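Local coordinates for protein L-lysine 6-monooxygenase (Pseudomonas syringae pv. tomato, PDB 5CQF) that probably catalyses the FAD- and NADPH-dependent N-hydroxylation of the side-chain amine of lysine or a related amino acid in siderophore biosynthesis, at residues Q410-S413 with L414-L417; H72-D76 with L77-R81; I174-A177 with F178-L181; Q57-R60 with E61-A65. All coordinates share one frame; numbering follows the deposited sequence.

Contact 1. Residues Q410-S413 with L414-L417; sequences QSFS and LMAL
A chi1 of -80° sets CG of Met415 beside its own backbone N, and the extended chain beyond carries the selenomethionine back toward Gln410, which turns to meet it through a bend at chi2 (-60°). The two side chains slant across each other, with CE of Met415 3.6 Å from OE1 of Gln410 and also touching its CD and NE2. This is packing of a methyl group on an amide, for which a long, unbranched side chain is well shaped. Further back along the same chain, SE of Met415 passes CD1 of Phe412 at 4.3 Å in an oblique Met-aromatic contact. On another side of the turn, Ser411 lays CB and OG along Leu414, OG coming within 3.5 Å of CG; a small serine fits here, at the N-cap position. Its carbonyl O begins the helical bonding by accepting from N of Met415 at 3.2 Å. The next two bonds run from N of Ala416 to O of Phe412 (3.1 Å) and from N of Leu417 to O of Ser413 (3.2 Å). Phe412 also meets Trp114 with their rings nearly perpendicular, and the hydroxyl of Ser413 has a weak hydrogen bond with Arg75. Met415 packs on Pro23 and Ala27 of helix 23-37, where compact residues allow close approach. The arrangement is that of the first turn of a helix with serine at the N-cap position, here starting helix 412-428 beside the glycine-rich turn and helix of what is probably the FAD-binding Rossmann-type domain.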
loop_
_atom_site.group_PDB
_atom_site.type_symbol
_atom_site.label_atom_id
_atom_site.label_comp_id
_atom_site.label_asym_id
_atom_site.label_seq_id
_atom_site.Cartn_x
_atom_site.Cartn_y
_atom_site.Cartn_z
ATOM N N GLN A 410 13.392 -14.552 -16.556
ATOM C CA GLN A 410 13.739 -13.382 -17.358
ATOM C C GLN A 410 14.035 -12.161 -16.470
ATOM O O GLN A 410 13.673 -11.057 -16.836
ATOM C CB GLN A 410 12.649 -13.074 -18.404
ATOM C CG GLN A 410 12.493 -14.130 -19.493
ATOM C CD GLN A 410 13.772 -14.340 -20.303
ATOM O OE1 GLN A 410 14.176 -13.485 -21.101
ATOM N NE2 GLN A 410 14.426 -15.482 -20.083
ATOM N N SER A 411 14.708 -12.361 -15.325
ATOM C CA SER A 411 15.092 -11.265 -14.414
ATOM C C SER A 411 16.166 -10.387 -15.055
ATOM O O SER A 411 17.258 -10.836 -15.395
ATOM C CB SER A 411 15.621 -11.813 -13.086
ATOM O OG SER A 411 16.004 -10.769 -12.203
ATOM N N PHE A 412 15.842 -9.120 -15.221
ATOM C CA PHE A 412 16.755 -8.219 -15.891
ATOM C C PHE A 412 18.017 -8.040 -15.068
ATOM O O PHE A 412 19.115 -8.046 -15.612
ATOM C CB PHE A 412 16.097 -6.890 -16.126
ATOM C CG PHE A 412 15.153 -6.875 -17.275
ATOM C CD1 PHE A 412 14.726 -8.044 -17.886
ATOM C CD2 PHE A 412 14.671 -5.657 -17.747
ATOM C CE1 PHE A 412 13.870 -8.004 -18.961
ATOM C CE2 PHE A 412 13.805 -5.608 -18.828
ATOM C CZ PHE A 412 13.402 -6.791 -19.434
ATOM N N SER A 413 17.874 -7.909 -13.762
ATOM C CA SER A 413 19.044 -7.725 -12.939
ATOM C C SER A 413 20.005 -8.910 -13.001
ATOM O O SER A 413 21.232 -8.715 -13.037
ATOM C CB SER A 413 18.656 -7.417 -11.499
ATOM O OG SER A 413 17.734 -8.358 -10.967
ATOM N N LEU A 414 19.476 -10.131 -13.045
ATOM C CA LEU A 414 20.333 -11.312 -13.104
ATOM C C LEU A 414 21.140 -11.305 -14.393
ATOM O O LEU A 414 22.323 -11.623 -14.370
ATOM C CB LEU A 414 19.507 -12.603 -13.000
ATOM C CG LEU A 414 18.850 -12.799 -11.623
ATOM C CD1 LEU A 414 18.069 -14.124 -11.567
ATOM C CD2 LEU A 414 19.841 -12.716 -10.461
HETATM N N MSE A 415 20.493 -10.898 -15.490
HETATM C CA MSE A 415 21.141 -10.790 -16.780
HETATM C C MSE A 415 22.263 -9.827 -16.738
HETATM O O MSE A 415 23.306 -10.065 -17.345
HETATM C CB MSE A 415 20.193 -10.337 -17.866
HETATM C CG MSE A 415 19.416 -11.557 -18.289
HETATM SE SE MSE A 415 17.744 -10.900 -19.033
HETATM C CE MSE A 415 17.109 -12.775 -19.178
ATOM N N ALA A 416 22.070 -8.734 -16.017
ATOM C CA ALA A 416 23.118 -7.716 -15.917
ATOM C C ALA A 416 24.334 -8.284 -15.269
ATOM O O ALA A 416 25.422 -8.031 -15.707
ATOM C CB ALA A 416 22.644 -6.534 -15.135
ATOM N N LEU A 417 24.139 -9.058 -14.214
ATOM C CA LEU A 417 25.254 -9.617 -13.422
ATOM C C LEU A 417 25.983 -10.722 -14.164
ATOM O O LEU A 417 27.214 -10.762 -14.171
ATOM C CB LEU A 417 24.750 -10.106 -12.062
ATOM C CG LEU A 417 24.236 -8.930 -11.177
ATOM C CD1 LEU A 417 23.543 -9.404 -9.921
ATOM C CD2 LEU A 417 25.386 -8.030 -10.779
#

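Contact 2. Residues H72-D76 with L77-R81; sequences HVFRD and LVTPR
The chain bends at Asp76 so that the amides of Val78 and Thr79 turn back onto its carboxylate, just after a type I turn from His72 to Arg75 and an inverse gamma turn centred on Arg75. With chi1 of 65°, CG of Asp76 stands between its backbone N and carbonyl carbon, close over the following residues. OD1 then takes two hydrogen bonds. N of Thr79 approaches at 2.7 Å on the syn lone pair, almost straight at 169°, whereas N of Val78 comes from above the carboxylate plane at 2.8 Å, forming an Asx turn. The other oxygen, OD2, receives the hydroxyl OG1 of Thr79 at 2.7 Å on its syn side. Threonine suits the place because its amide and hydroxyl grip both oxygens, which should fix the rotation of the carboxylate. Its carbon side faces Phe74: CB lies 3.3 Å from O of Phe74, and CG2 is 4.2 Å from CB of the same residue. Pro80, needing no amide partner, sets CD 3.5 Å from that carbonyl O. OD2 of Asp76 also accepts from N of Phe89 at the start of helix 89-96, while Arg75 turns its guanidinium to Asn251. Leu77 packs on Ile26 and Ala27 of helix 23-37 and on Leu118 of helix 111-125, and Pro80 rests against Ser413 and Ala416 of helix 412-428.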
loop_
_atom_site.group_PDB
_atom_site.type_symbol
_atom_site.label_atom_id
_atom_site.label_comp_id
_atom_site.label_asym_id
_atom_site.label_seq_id
_atom_site.Cartn_x
_atom_site.Cartn_y
_atom_site.Cartn_z
ATOM N N HIS A 72 12.207 -3.503 -8.092
ATOM C CA HIS A 72 12.687 -2.154 -8.032
ATOM C C HIS A 72 13.267 -1.770 -9.397
ATOM O O HIS A 72 13.811 -2.585 -10.131
ATOM C CB HIS A 72 13.715 -2.002 -6.902
ATOM C CG HIS A 72 13.926 -0.600 -6.529
ATOM N ND1 HIS A 72 14.891 0.173 -7.123
ATOM C CD2 HIS A 72 13.212 0.224 -5.734
ATOM C CE1 HIS A 72 14.787 1.408 -6.679
ATOM N NE2 HIS A 72 13.772 1.466 -5.841
ATOM N N VAL A 73 13.148 -0.487 -9.701
ATOM C CA VAL A 73 13.558 0.087 -10.972
ATOM C C VAL A 73 15.098 0.030 -11.213
ATOM O O VAL A 73 15.519 0.014 -12.321
ATOM C CB VAL A 73 12.889 1.486 -11.083
ATOM C CG1 VAL A 73 13.656 2.549 -10.309
ATOM C CG2 VAL A 73 12.652 1.886 -12.510
ATOM N N PHE A 74 15.924 -0.116 -10.186
ATOM C CA PHE A 74 17.363 -0.304 -10.342
ATOM C C PHE A 74 17.755 -1.645 -10.905
ATOM O O PHE A 74 18.885 -1.818 -11.375
ATOM C CB PHE A 74 18.099 -0.209 -9.004
ATOM C CG PHE A 74 18.165 1.174 -8.418
ATOM C CD1 PHE A 74 18.143 2.304 -9.213
ATOM C CD2 PHE A 74 18.277 1.329 -7.054
ATOM C CE1 PHE A 74 18.205 3.569 -8.648
ATOM C CE2 PHE A 74 18.374 2.581 -6.481
ATOM C CZ PHE A 74 18.321 3.709 -7.277
ATOM N N ARG A 75 16.840 -2.595 -10.846
ATOM C CA ARG A 75 17.114 -3.949 -11.268
ATOM C C ARG A 75 16.726 -4.068 -12.741
ATOM O O ARG A 75 15.794 -4.809 -13.109
ATOM C CB ARG A 75 16.386 -4.919 -10.352
ATOM C CG ARG A 75 16.882 -4.706 -8.921
ATOM C CD ARG A 75 16.346 -5.681 -7.864
ATOM N NE ARG A 75 16.513 -7.045 -8.301
ATOM C CZ ARG A 75 15.588 -8.002 -8.192
ATOM N NH1 ARG A 75 14.397 -7.743 -7.641
ATOM N NH2 ARG A 75 15.873 -9.217 -8.661
ATOM N N ASP A 76 17.485 -3.317 -13.547
ATOM C CA ASP A 76 17.339 -3.175 -14.985
ATOM C C ASP A 76 18.449 -3.970 -15.665
ATOM O O ASP A 76 19.072 -4.812 -15.011
ATOM C CB ASP A 76 17.349 -1.677 -15.383
ATOM C CG ASP A 76 18.680 -0.948 -15.100
ATOM O OD1 ASP A 76 19.748 -1.556 -15.048
ATOM O OD2 ASP A 76 18.653 0.286 -14.916
ATOM N N LEU A 77 18.718 -3.705 -16.956
ATOM C CA LEU A 77 19.683 -4.510 -17.725
ATOM C C LEU A 77 21.120 -4.174 -17.481
ATOM O O LEU A 77 21.983 -4.895 -17.998
ATOM C CB LEU A 77 19.445 -4.401 -19.237
ATOM C CG LEU A 77 18.254 -5.178 -19.755
ATOM C CD1 LEU A 77 17.976 -4.768 -21.186
ATOM C CD2 LEU A 77 18.437 -6.698 -19.653
ATOM N N VAL A 78 21.410 -3.088 -16.755
ATOM C CA VAL A 78 22.832 -2.660 -16.579
ATOM C C VAL A 78 23.254 -2.205 -15.219
ATOM O O VAL A 78 24.391 -2.420 -14.837
ATOM C CB VAL A 78 23.228 -1.535 -17.563
ATOM C CG1 VAL A 78 23.055 -2.032 -18.973
ATOM C CG2 VAL A 78 22.398 -0.269 -17.351
ATOM N N THR A 79 22.343 -1.560 -14.505
ATOM C CA THR A 79 22.650 -0.837 -13.278
ATOM C C THR A 79 23.269 -1.717 -12.199
ATOM O O THR A 79 24.155 -1.257 -11.506
ATOM C CB THR A 79 21.379 -0.138 -12.758
ATOM O OG1 THR A 79 20.996 0.899 -13.655
ATOM C CG2 THR A 79 21.550 0.426 -11.343
ATOM N N PRO A 80 22.793 -2.980 -12.013
ATOM C CA PRO A 80 23.393 -3.749 -10.899
ATOM C C PRO A 80 24.839 -4.070 -11.146
ATOM O O PRO A 80 25.583 -4.299 -10.199
ATOM C CB PRO A 80 22.535 -5.032 -10.812
ATOM C CG PRO A 80 21.288 -4.732 -11.540
ATOM C CD PRO A 80 21.642 -3.687 -12.597
ATOM N N ARG A 81 25.221 -4.065 -12.415
ATOM C CA ARG A 81 26.609 -4.237 -12.864
ATOM C C ARG A 81 27.332 -2.895 -12.953
ATOM O O ARG A 81 28.476 -2.786 -12.518
ATOM C CB ARG A 81 26.628 -4.881 -14.249
ATOM C CG ARG A 81 28.012 -4.943 -14.866
ATOM C CD ARG A 81 28.038 -5.604 -16.238
ATOM N NE ARG A 81 27.158 -4.920 -17.176
ATOM C CZ ARG A 81 27.422 -3.766 -17.782
ATOM N NH1 ARG A 81 28.585 -3.145 -17.615
ATOM N NH2 ARG A 81 26.508 -3.234 -18.589
#

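Contact 3. Residues I174-A177 with F178-L181; sequences IPQA and FEAL
A single, weakly bonded helical turn, 176-179, brings Pro175 against Phe178 at the surface, shortly before strand 186-188, an outer strand, within this chain, of the parallel sheet that also holds strands 206-210 and 345-348. Its bonds span three residues: N of Phe178 donates to O of Pro175 at 2.9 Å, and N of Glu179 to O of Gln176 at 3.3 Å, each donor standing above the carbonyl plane. Proline fits the entrance, where its missing amide hydrogen costs nothing, and its ring crosses the phenylalanine at a slant. CG of Pro175 lies in the plane of the Phe178 ring at its edge, 3.8 Å from CD2, while CB of Ala177 sits over one face, a light touch from a small residue. Beyond the turn, Phe178 packs on Leu186 and on Ile316 and Ile319 of strand 314-322, making it the buried residue of an otherwise exposed turn. Ile174 supplies a further apolar touch, CG2 to CB of Phe178 at 4.0 Å. The same methyl, held anti to the backbone N of Ile174, also meets the aliphatic part of Glu179, whose carboxylate can remain near solvent: CG2 of Ile174 lies 3.8 Å from CG of Glu179.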
loop_
_atom_site.group_PDB
_atom_site.type_symbol
_atom_site.label_atom_id
_atom_site.label_comp_id
_atom_site.label_asym_id
_atom_site.label_seq_id
_atom_site.Cartn_x
_atom_site.Cartn_y
_atom_site.Cartn_z
ATOM N N ILE A 174 5.812 -29.650 -23.548
ATOM C CA ILE A 174 4.545 -30.196 -24.029
ATOM C C ILE A 174 4.488 -31.677 -23.665
ATOM O O ILE A 174 5.161 -32.499 -24.303
ATOM C CB ILE A 174 4.438 -30.138 -25.571
ATOM C CG1 ILE A 174 4.687 -28.719 -26.114
ATOM C CG2 ILE A 174 3.088 -30.681 -26.018
ATOM C CD1 ILE A 174 3.658 -27.691 -25.687
ATOM N N PRO A 175 3.682 -32.041 -22.656
ATOM C CA PRO A 175 3.573 -33.472 -22.376
ATOM C C PRO A 175 3.113 -34.236 -23.615
ATOM O O PRO A 175 2.345 -33.685 -24.416
ATOM C CB PRO A 175 2.517 -33.546 -21.272
ATOM C CG PRO A 175 2.506 -32.193 -20.650
ATOM C CD PRO A 175 2.869 -31.224 -21.742
ATOM N N GLN A 176 3.619 -35.464 -23.765
ATOM C CA GLN A 176 3.241 -36.395 -24.851
ATOM C C GLN A 176 1.736 -36.421 -25.183
ATOM O O GLN A 176 1.363 -36.391 -26.360
ATOM C CB GLN A 176 3.733 -37.819 -24.511
ATOM C CG GLN A 176 3.087 -38.970 -25.291
ATOM C CD GLN A 176 3.435 -38.980 -26.778
ATOM O OE1 GLN A 176 2.928 -38.168 -27.556
ATOM N NE2 GLN A 176 4.293 -39.920 -27.181
ATOM N N ALA A 177 0.887 -36.471 -24.154
ATOM C CA ALA A 177 -0.569 -36.514 -24.348
ATOM C C ALA A 177 -1.113 -35.390 -25.256
ATOM O O ALA A 177 -2.181 -35.539 -25.865
ATOM C CB ALA A 177 -1.274 -36.480 -22.997
ATOM N N PHE A 178 -0.385 -34.277 -25.350
ATOM C CA PHE A 178 -0.860 -33.105 -26.083
ATOM C C PHE A 178 -0.214 -32.862 -27.448
ATOM O O PHE A 178 -0.758 -32.101 -28.230
ATOM C CB PHE A 178 -0.653 -31.846 -25.241
ATOM C CG PHE A 178 -1.360 -31.863 -23.926
ATOM C CD1 PHE A 178 -2.718 -31.635 -23.852
ATOM C CD2 PHE A 178 -0.659 -32.072 -22.749
ATOM C CE1 PHE A 178 -3.366 -31.635 -22.631
ATOM C CE2 PHE A 178 -1.299 -32.063 -21.524
ATOM C CZ PHE A 178 -2.652 -31.846 -21.465
ATOM N N GLU A 179 0.934 -33.470 -27.734
ATOM C CA GLU A 179 1.690 -33.138 -28.956
ATOM C C GLU A 179 0.879 -33.204 -30.255
ATOM O O GLU A 179 0.991 -32.319 -31.106
ATOM C CB GLU A 179 2.960 -33.984 -29.076
ATOM C CG GLU A 179 4.174 -33.237 -28.553
ATOM C CD GLU A 179 5.411 -34.107 -28.376
ATOM O OE1 GLU A 179 5.604 -35.079 -29.157
ATOM O OE2 GLU A 179 6.202 -33.788 -27.448
ATOM N N ALA A 180 0.051 -34.229 -30.400
ATOM C CA ALA A 180 -0.760 -34.378 -31.615
ATOM C C ALA A 180 -1.844 -33.313 -31.700
ATOM O O ALA A 180 -2.399 -33.058 -32.781
ATOM C CB ALA A 180 -1.384 -35.767 -31.675
ATOM N N LEU A 181 -2.150 -32.698 -30.557
ATOM C CA LEU A 181 -3.272 -31.772 -30.453
ATOM C C LEU A 181 -2.889 -30.309 -30.657
ATOM O O LEU A 181 -3.765 -29.492 -30.954
ATOM C CB LEU A 181 -3.987 -31.968 -29.111
ATOM C CG LEU A 181 -4.555 -33.367 -28.853
ATOM C CD1 LEU A 181 -5.194 -33.453 -27.475
ATOM C CD2 LEU A 181 -5.565 -33.759 -29.925
#

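Contact 4. Residues Q57-R60 with E61-A65; sequences QWHR and ELLLA
His59 and Leu63 form the closer-packed side of this helical turn, whereas Gln57 and Glu61 run loosely beside each other. The histidine CG is anti to its backbone N (chi1 175°), which swings the imidazole along the helix to where the leucine branches lie over it. CG of Leu63 stands 4.3 Å from the centroid of the His59 ring, 26° off the normal, in a CH-pi contact; CD1 of Leu63 comes within 3.7 Å of NE2 of His59. A branched leucine serves here because its forked end spreads over the ring, and the side chain also touches the glycine-rich turn, probably part of the FAD site. Helix 57-64 follows strand 47-50 of the parallel Rossmann-type sheet. Its bonding is firm at the start, with N of Glu61 donating almost straight to O of Gln57 at 3.0 Å, and N of Leu62 to O of Trp58 at 2.9 Å. It slackens toward the end, where N of Leu63 is shared weakly between the carbonyls of His59 and Arg60. On the looser side, OE1 of Gln57 is no closer than 3.9 Å to OE2 of Glu61, their flat ends turned 80° apart. The carboxylate is bonded instead to His112, and the guanidinium of Arg60 makes a salt bridge with Asp55. Trp58, an exposed residue, brings NE1 no closer than 4.3 Å to CD1 of Leu62 and packs instead on Leu193, Thr194 and Gln197 of helix 192-198.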
loop_
_atom_site.group_PDB
_atom_site.type_symbol
_atom_site.label_atom_id
_atom_site.label_comp_id
_atom_site.label_asym_id
_atom_site.label_seq_id
_atom_site.Cartn_x
_atom_site.Cartn_y
_atom_site.Cartn_z
ATOM N N GLN A 57 8.612 -4.723 -31.936
ATOM C CA GLN A 57 8.003 -4.528 -30.629
ATOM C C GLN A 57 7.196 -5.765 -30.233
ATOM O O GLN A 57 7.308 -6.235 -29.114
ATOM C CB GLN A 57 7.112 -3.280 -30.636
ATOM C CG GLN A 57 6.667 -2.814 -29.254
ATOM C CD GLN A 57 5.703 -1.622 -29.286
ATOM O OE1 GLN A 57 4.754 -1.562 -28.496
ATOM N NE2 GLN A 57 5.947 -0.667 -30.189
ATOM N N TRP A 58 6.394 -6.293 -31.156
ATOM C CA TRP A 58 5.619 -7.512 -30.906
ATOM C C TRP A 58 6.468 -8.628 -30.286
ATOM O O TRP A 58 6.058 -9.248 -29.295
ATOM C CB TRP A 58 4.941 -8.012 -32.198
ATOM C CG TRP A 58 4.046 -9.234 -31.993
ATOM C CD1 TRP A 58 4.358 -10.543 -32.270
ATOM C CD2 TRP A 58 2.707 -9.247 -31.457
ATOM N NE1 TRP A 58 3.299 -11.362 -31.938
ATOM C CE2 TRP A 58 2.276 -10.593 -31.440
ATOM C CE3 TRP A 58 1.834 -8.252 -30.994
ATOM C CZ2 TRP A 58 1.009 -10.969 -30.979
ATOM C CZ3 TRP A 58 0.575 -8.627 -30.535
ATOM C CH2 TRP A 58 0.177 -9.976 -30.531
ATOM N N HIS A 59 7.643 -8.879 -30.866
ATOM C CA HIS A 59 8.498 -9.962 -30.395
ATOM C C HIS A 59 9.098 -9.690 -29.010
ATOM O O HIS A 59 9.200 -10.605 -28.196
ATOM C CB HIS A 59 9.617 -10.251 -31.380
ATOM C CG HIS A 59 10.588 -11.274 -30.881
ATOM N ND1 HIS A 59 10.298 -12.623 -30.852
ATOM C CD2 HIS A 59 11.830 -11.143 -30.350
ATOM C CE1 HIS A 59 11.329 -13.279 -30.347
ATOM N NE2 HIS A 59 12.271 -12.404 -30.035
ATOM N N ARG A 60 9.504 -8.449 -28.750
ATOM C CA ARG A 60 10.070 -8.083 -27.449
ATOM C C ARG A 60 9.021 -8.239 -26.330
ATOM O O ARG A 60 9.325 -8.758 -25.245
ATOM C CB ARG A 60 10.601 -6.650 -27.485
ATOM C CG ARG A 60 11.734 -6.408 -28.476
ATOM C CD ARG A 60 12.189 -4.958 -28.430
ATOM N NE ARG A 60 12.686 -4.473 -29.720
ATOM C CZ ARG A 60 12.172 -3.457 -30.427
ATOM N NH1 ARG A 60 12.730 -3.117 -31.589
ATOM N NH2 ARG A 60 11.115 -2.769 -29.999
ATOM N N GLU A 61 7.790 -7.803 -26.615
ATOM C CA GLU A 61 6.641 -7.993 -25.719
ATOM C C GLU A 61 6.281 -9.474 -25.526
ATOM O O GLU A 61 5.853 -9.887 -24.451
ATOM C CB GLU A 61 5.419 -7.213 -26.227
ATOM C CG GLU A 61 5.598 -5.704 -26.155
ATOM C CD GLU A 61 4.301 -4.923 -26.303
ATOM O OE1 GLU A 61 3.520 -5.226 -27.233
ATOM O OE2 GLU A 61 4.068 -3.997 -25.484
ATOM N N LEU A 62 6.453 -10.270 -26.568
ATOM C CA LEU A 62 6.305 -11.714 -26.437
ATOM C C LEU A 62 7.313 -12.275 -25.413
ATOM O O LEU A 62 6.982 -13.203 -24.679
ATOM C CB LEU A 62 6.478 -12.402 -27.801
ATOM C CG LEU A 62 5.731 -13.719 -28.043
ATOM C CD1 LEU A 62 4.248 -13.479 -28.299
ATOM C CD2 LEU A 62 6.348 -14.471 -29.214
ATOM N N LEU A 63 8.518 -11.695 -25.357
ATOM C CA LEU A 63 9.600 -12.183 -24.474
ATOM C C LEU A 63 9.403 -11.913 -22.978
ATOM O O LEU A 63 10.012 -12.571 -22.141
ATOM C CB LEU A 63 10.935 -11.551 -24.866
ATOM C CG LEU A 63 11.494 -11.881 -26.251
ATOM C CD1 LEU A 63 12.505 -10.819 -26.703
ATOM C CD2 LEU A 63 12.112 -13.273 -26.248
ATOM N N LEU A 64 8.619 -10.902 -22.644
ATOM C CA LEU A 64 8.448 -10.533 -21.251
ATOM C C LEU A 64 7.289 -11.276 -20.582
ATOM O O LEU A 64 7.233 -11.347 -19.350
ATOM C CB LEU A 64 8.271 -9.025 -21.116
ATOM C CG LEU A 64 9.419 -8.145 -21.639
ATOM C CD1 LEU A 64 9.356 -6.793 -20.943
ATOM C CD2 LEU A 64 10.792 -8.770 -21.430
ATOM N N ALA A 65 6.408 -11.860 -21.396
ATOM C CA ALA A 65 5.232 -12.538 -20.896
ATOM C C ALA A 65 5.596 -13.596 -19.847
ATOM O O ALA A 65 6.660 -14.202 -19.907
ATOM C CB ALA A 65 4.425 -13.126 -22.040
#

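Each contact is local and joins adjoining segments, so they follow in series along the chain without nesting or crossing. Contact 4 comes first, in helix 57-64, and contact 2 shapes the loop between that helix and helix 89-96. Contact 3 forms a short turn far away, its centre about 39 Å from that of contact 2, on the opposite side of the chain's centre. Contact 1, opening helix 412-428, returns to the early region: Ala416 CB lies 3.4 Å from Leu77 O of contact 2, and Phe412 CZ 3.8 Å from Leu64 CD2 of contact 4. The start of the last helix thus touches both contact 2 and contact 4, whose own nearest atoms are about 8 Å apart.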